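Local coordinates for lipoprotein (Mycoplasma mycoides subsp. capri, PDB 7ADK) that is probably a serine-type peptidase of the PA clan, apparently related to the mycoplasma proteases that cleave immunoglobulins, at residues 501-506 with 548-553. Numbering follows the deposited sequence.
Sequences DAVTAI and AKLLDK
Two flat groups of D501 play different parts beside the 548-553 loop. The peptide group joining D501 to A502 offers its carbonyl oxygen to K549, whose NZ donates a hydrogen bond of 2.8 Å to D501 O, close to head-on to the carbonyl (161°). The D501 carboxylate turns from the loop instead, with OD2 hydrogen-bonded to K498 N and OD1 6.6 Å from K549 NZ, so the ammonium may feel its negative field without touching it. In K549, chi1 of 62° sets CG between the backbone N and C, and from there the chain runs straight out to the amine.

The setting is an antiparallel sheet, consistent with a barrel of the chymotrypsin-like fold of PA-clan peptidases. Strand 503-507 pairs with 541-546, the backbones of A502 and D546 are hydrogen-bonded, and 548-553 belongs to the connection from 541-546 to 556-562.

Alongside the hydrogen bond lies an apolar contact. The A502 methyl points into the loop, with CB 3.5 Å from L550 CD2. The same CB also lies against a carbonyl oxygen, K549 O. L550, its CG beside the backbone N (chi1 -73°), meets V503 tip to tip, CD1 to CG2, at 4.2 Å. Both V503 and L550 also pack on V545.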
loop_
_atom_site.group_PDB
_atom_site.type_symbol
_atom_site.label_atom_id
_atom_site.label_comp_id
_atom_site.label_asym_id
_atom_site.label_seq_id
_atom_site.Cartn_x
_atom_site.Cartn_y
_atom_site.Cartn_z
ATOM N N ASP B 501 -33.725 15.195 -0.297
ATOM C CA ASP B 501 -34.435 16.038 0.671
ATOM C C ASP B 501 -33.514 16.568 1.786
ATOM O O ASP B 501 -33.878 17.522 2.470
ATOM C CB ASP B 501 -35.625 15.288 1.281
ATOM C CG ASP B 501 -36.635 14.743 0.272
ATOM O OD1 ASP B 501 -36.764 15.316 -0.829
ATOM O OD2 ASP B 501 -37.340 13.763 0.606
ATOM N N ALA B 502 -32.334 15.968 1.977
ATOM C CA ALA B 502 -31.393 16.273 3.055
ATOM C C ALA B 502 -29.988 16.708 2.576
ATOM O O ALA B 502 -29.267 17.375 3.318
ATOM C CB ALA B 502 -31.332 15.037 3.943
ATOM N N VAL B 503 -29.578 16.310 1.365
ATOM C CA VAL B 503 -28.299 16.674 0.723
ATOM C C VAL B 503 -28.542 17.343 -0.630
ATOM O O VAL B 503 -29.142 16.739 -1.512
ATOM C CB VAL B 503 -27.391 15.444 0.559
ATOM C CG1 VAL B 503 -26.086 15.772 -0.148
ATOM C CG2 VAL B 503 -27.033 14.849 1.905
ATOM N N THR B 504 -28.046 18.565 -0.839
ATOM C CA THR B 504 -28.400 19.405 -2.003
ATOM C C THR B 504 -27.177 20.110 -2.581
ATOM O O THR B 504 -26.447 20.752 -1.839
ATOM C CB THR B 504 -29.455 20.452 -1.587
ATOM O OG1 THR B 504 -30.615 19.863 -1.048
ATOM C CG2 THR B 504 -29.915 21.350 -2.727
ATOM N N ALA B 505 -26.970 20.100 -3.898
ATOM C CA ALA B 505 -26.020 21.012 -4.548
ATOM C C ALA B 505 -26.628 22.424 -4.662
ATOM O O ALA B 505 -27.625 22.614 -5.358
ATOM C CB ALA B 505 -25.628 20.443 -5.910
ATOM N N ILE B 506 -26.074 23.418 -3.969
ATOM C CA ILE B 506 -26.651 24.772 -3.852
ATOM C C ILE B 506 -26.076 25.801 -4.826
ATOM O O ILE B 506 -26.815 26.653 -5.307
ATOM C CB ILE B 506 -26.573 25.218 -2.378
ATOM C CG1 ILE B 506 -27.892 24.793 -1.753
ATOM C CG2 ILE B 506 -26.280 26.681 -2.154
ATOM C CD1 ILE B 506 -28.105 25.251 -0.339
ATOM N N ALA B 548 -29.629 17.567 10.865
ATOM C CA ALA B 548 -30.853 17.511 11.665
ATOM C C ALA B 548 -32.011 16.782 10.954
ATOM O O ALA B 548 -32.992 16.405 11.601
ATOM C CB ALA B 548 -31.262 18.918 12.063
ATOM N N LYS B 549 -31.884 16.508 9.646
ATOM C CA LYS B 549 -32.685 15.516 8.917
ATOM C C LYS B 549 -31.836 14.505 8.143
ATOM O O LYS B 549 -32.232 14.055 7.085
ATOM C CB LYS B 549 -33.829 16.145 8.105
ATOM C CG LYS B 549 -33.403 17.119 7.003
ATOM C CD LYS B 549 -34.581 17.475 6.096
ATOM C CE LYS B 549 -34.319 18.767 5.345
ATOM N NZ LYS B 549 -35.335 19.084 4.349
ATOM N N LEU B 550 -30.694 14.104 8.692
ATOM C CA LEU B 550 -30.048 12.819 8.379
ATOM C C LEU B 550 -29.942 11.929 9.623
ATOM O O LEU B 550 -29.957 10.706 9.503
ATOM C CB LEU B 550 -28.654 13.021 7.772
ATOM C CG LEU B 550 -28.585 13.546 6.339
ATOM C CD1 LEU B 550 -27.136 13.725 5.953
ATOM C CD2 LEU B 550 -29.211 12.593 5.334
ATOM N N LEU B 551 -29.859 12.525 10.813
ATOM C CA LEU B 551 -29.919 11.824 12.098
ATOM C C LEU B 551 -31.354 11.682 12.646
ATOM O O LEU B 551 -31.562 11.154 13.737
ATOM C CB LEU B 551 -28.955 12.498 13.076
ATOM C CG LEU B 551 -27.518 12.648 12.571
ATOM C CD1 LEU B 551 -26.695 13.439 13.540
ATOM C CD2 LEU B 551 -26.871 11.325 12.348
ATOM N N ASP B 552 -32.357 12.107 11.873
ATOM C CA ASP B 552 -33.769 11.834 12.138
ATOM C C ASP B 552 -34.123 10.378 11.786
ATOM O O ASP B 552 -34.314 10.026 10.617
ATOM C CB ASP B 552 -34.616 12.861 11.376
ATOM C CG ASP B 552 -36.116 12.782 11.663
ATOM O OD1 ASP B 552 -36.555 11.896 12.424
ATOM O OD2 ASP B 552 -36.860 13.638 11.138
ATOM N N LYS B 553 -34.227 9.521 12.808
ATOM C CA LYS B 553 -34.404 8.063 12.688
ATOM C C LYS B 553 -35.725 7.623 12.045
ATOM O O LYS B 553 -35.831 6.486 11.591
ATOM C CB LYS B 553 -34.217 7.417 14.070
ATOM C CG LYS B 553 -32.774 7.516 14.576
ATOM C CD LYS B 553 -32.578 6.865 15.936
ATOM C CE LYS B 553 -31.162 7.010 16.467
ATOM N NZ LYS B 553 -30.950 6.427 17.752
#